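PDB 3RYS: adenosine deaminase 1, which probably deaminates adenine hydrolytically to hypoxanthine and ammonium in purine salvage, using one zinc ion per subunit. Local coordinates for residues Thr136-Ala141 and Ala163-Ile168. Numbering follows the deposited sequence.
Sequences TLLIAA and APIAGI
The flat groups that meet here are the peptide carbonyls of L138 and G167, which receive A166 N and A140 N at their oxygen ends, with A140, I165 and L138 on one face of the seam and L137, A166 and I139 on the other. The L138 carbonyl meets A166 N almost head-on, with a nearly straight N-H...O angle of 167° and an A166 N to L138 O distance of 2.8 Å. I165 CA adds a C-H...O contact to the same oxygen, at 3.3 Å from L138 O. The second bond, A140 N to G167 O at 3.2 Å, is more bent; A140 N lies 24° off the plane of the G167 carbonyl. I139 CA also approaches G167 O through its C-H.

On the first face, I165 CG2 packs 4.0 Å from A140 CB and more loosely near L138 CG. I165 CG1 sits between the backbone N and the carbonyl carbon (chi1 57°), which leaves CG2 anti to that carbon and turned to A140. L158 of helix 148-160 touches A140 and I165. On the other face, L137 CD1 touches A166 CB at 3.7 Å. I139 CG2 rests against the I168 backbone, and the I139 side chain is about 11 Å from the bound zinc ion.

The bridges I139-G167 and A140-I168 are parallel. They join the two strands of a right-handed beta-alpha-beta unit, with helix 148-160 between them, in the TIM barrel of the adenosine deaminase family. Upstream, where P164 centres an inverse gamma turn, a water accepts from L138 N at 2.8 Å and donates to P164 O at 3.0 Å. Direct main-chain hydrogen bonds thus give way to a water bridge at the start of the pairing: water serves L138 N, A166 N serves L138 O, and A140 N serves G167 O, with apolar surface from A140, I165 and L138 beside them.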
ATOM      1  N   THR A 136     -10.022  -7.453  -5.926  1.00 15.55           N
ATOM      2  CA  THR A 136      -9.690  -6.617  -4.776  1.00 16.80           C
ATOM      3  C   THR A 136      -9.863  -7.289  -3.420  1.00 16.48           C
ATOM      4  O   THR A 136     -10.754  -8.117  -3.232  1.00 16.49           O
ATOM      5  CB  THR A 136     -10.506  -5.313  -4.775  1.00 14.38           C
ATOM      6  OG1 THR A 136     -11.904  -5.620  -4.714  1.00 14.23           O
ATOM      7  CG2 THR A 136     -10.211  -4.502  -6.027  1.00 14.65           C
ATOM      8  N   LEU A 137      -8.993  -6.919  -2.482  1.00 15.55           N
ATOM      9  CA  LEU A 137      -9.137  -7.298  -1.081  1.00 15.67           C
ATOM     10  C   LEU A 137      -9.029  -6.051  -0.204  1.00 17.93           C
ATOM     11  O   LEU A 137      -8.226  -5.154  -0.475  1.00 18.39           O
ATOM     12  CB  LEU A 137      -8.083  -8.335  -0.670  1.00 13.56           C
ATOM     13  CG  LEU A 137      -8.339  -9.805  -1.035  1.00 15.36           C
ATOM     14  CD1 LEU A 137      -9.787 -10.218  -0.753  1.00 12.80           C
ATOM     15  CD2 LEU A 137      -7.978 -10.086  -2.480  1.00 16.69           C
ATOM     16  N   LEU A 138      -9.848  -5.989   0.839  1.00 14.12           N
ATOM     17  CA  LEU A 138      -9.814  -4.851   1.744  1.00 13.93           C
ATOM     18  C   LEU A 138      -9.026  -5.189   3.004  1.00 15.41           C
ATOM     19  O   LEU A 138      -9.308  -6.175   3.687  1.00 16.16           O
ATOM     20  CB  LEU A 138     -11.231  -4.399   2.105  1.00 14.41           C
ATOM     21  CG  LEU A 138     -11.329  -3.090   2.891  1.00 14.30           C
ATOM     22  CD1 LEU A 138     -10.444  -2.017   2.258  1.00 13.48           C
ATOM     23  CD2 LEU A 138     -12.770  -2.614   2.989  1.00 11.22           C
ATOM     24  N   ILE A 139      -8.028  -4.366   3.301  1.00 13.89           N
ATOM     25  CA  ILE A 139      -7.210  -4.561   4.486  1.00 12.34           C
ATOM     26  C   ILE A 139      -7.352  -3.382   5.432  1.00 11.18           C
ATOM     27  O   ILE A 139      -7.046  -2.248   5.073  1.00 12.99           O
ATOM     28  CB  ILE A 139      -5.732  -4.744   4.119  1.00 14.23           C
ATOM     29  CG1 ILE A 139      -5.518  -6.120   3.495  1.00 13.50           C
ATOM     30  CG2 ILE A 139      -4.840  -4.588   5.347  1.00 12.71           C
ATOM     31  CD1 ILE A 139      -4.065  -6.452   3.275  1.00 20.37           C
ATOM     32  N   ALA A 140      -7.832  -3.652   6.640  1.00 13.48           N
ATOM     33  CA  ALA A 140      -7.924  -2.617   7.660  1.00 11.99           C
ATOM     34  C   ALA A 140      -6.567  -2.445   8.327  1.00 12.60           C
ATOM     35  O   ALA A 140      -6.037  -3.384   8.930  1.00 12.05           O
ATOM     36  CB  ALA A 140      -8.984  -2.970   8.684  1.00 11.76           C
ATOM     37  N   ALA A 141      -5.996  -1.251   8.193  1.00 11.66           N
ATOM     38  CA  ALA A 141      -4.706  -0.947   8.803  1.00 12.54           C
ATOM     39  C   ALA A 141      -4.875  -0.104  10.063  1.00 11.81           C
ATOM     40  O   ALA A 141      -5.742   0.770  10.132  1.00  8.30           O
ATOM     41  CB  ALA A 141      -3.793  -0.249   7.812  1.00 11.49           C
ATOM     42  N   ALA A 163     -17.448  -6.580   8.749  1.00 20.23           N
ATOM     43  CA  ALA A 163     -16.823  -5.767   7.715  1.00 22.14           C
ATOM     44  C   ALA A 163     -16.075  -6.666   6.742  1.00 22.68           C
ATOM     45  O   ALA A 163     -15.383  -7.592   7.164  1.00 23.69           O
ATOM     46  CB  ALA A 163     -15.881  -4.748   8.329  1.00 20.93           C
ATOM     47  N   PRO A 164     -16.217  -6.395   5.433  1.00 23.66           N
ATOM     48  CA  PRO A 164     -15.606  -7.178   4.349  1.00 19.83           C
ATOM     49  C   PRO A 164     -14.088  -7.039   4.295  1.00 20.08           C
ATOM     50  O   PRO A 164     -13.544  -6.711   3.237  1.00 16.20           O
ATOM     51  CB  PRO A 164     -16.218  -6.565   3.079  1.00 18.02           C
ATOM     52  CG  PRO A 164     -17.373  -5.752   3.532  1.00 15.84           C
ATOM     53  CD  PRO A 164     -17.040  -5.292   4.912  1.00 22.96           C
ATOM     54  N   ILE A 165     -13.409  -7.292   5.410  1.00 18.98           N
ATOM     55  CA  ILE A 165     -11.953  -7.227   5.434  1.00 17.71           C
ATOM     56  C   ILE A 165     -11.342  -8.615   5.284  1.00 19.37           C
ATOM     57  O   ILE A 165     -11.855  -9.593   5.832  1.00 21.33           O
ATOM     58  CB  ILE A 165     -11.422  -6.543   6.718  1.00 17.87           C
ATOM     59  CG1 ILE A 165     -11.917  -7.269   7.972  1.00 20.54           C
ATOM     60  CG2 ILE A 165     -11.842  -5.086   6.758  1.00 16.30           C
ATOM     61  CD1 ILE A 165     -11.428  -6.650   9.268  1.00 15.71           C
ATOM     62  N   ALA A 166     -10.250  -8.696   4.531  1.00 17.10           N
ATOM     63  CA  ALA A 166      -9.561  -9.959   4.306  1.00 13.02           C
ATOM     64  C   ALA A 166      -8.390 -10.114   5.270  1.00 15.81           C
ATOM     65  O   ALA A 166      -7.948 -11.225   5.562  1.00 18.72           O
ATOM     66  CB  ALA A 166      -9.073 -10.034   2.871  1.00 11.79           C
ATOM     67  N   GLY A 167      -7.885  -8.990   5.759  1.00 16.32           N
ATOM     68  CA  GLY A 167      -6.723  -9.007   6.621  1.00 14.98           C
ATOM     69  C   GLY A 167      -6.517  -7.709   7.374  1.00 14.69           C
ATOM     70  O   GLY A 167      -7.308  -6.770   7.269  1.00 14.28           O
ATOM     71  N   ILE A 168      -5.431  -7.658   8.132  1.00 13.83           N
ATOM     72  CA  ILE A 168      -5.148  -6.529   8.998  1.00 14.03           C
ATOM     73  C   ILE A 168      -3.754  -6.001   8.714  1.00 15.94           C
ATOM     74  O   ILE A 168      -2.858  -6.765   8.351  1.00 15.09           O
ATOM     75  CB  ILE A 168      -5.270  -6.945  10.472  1.00 13.28           C
ATOM     76  CG1 ILE A 168      -6.743  -7.101  10.840  1.00 15.04           C
ATOM     77  CG2 ILE A 168      -4.600  -5.946  11.384  1.00 16.94           C
ATOM     78  CD1 ILE A 168      -6.987  -7.169  12.327  1.00 28.94           C
TER
HETATM   79  O   HOH W   1     -11.602  -8.113   1.443  1.00 15.74           O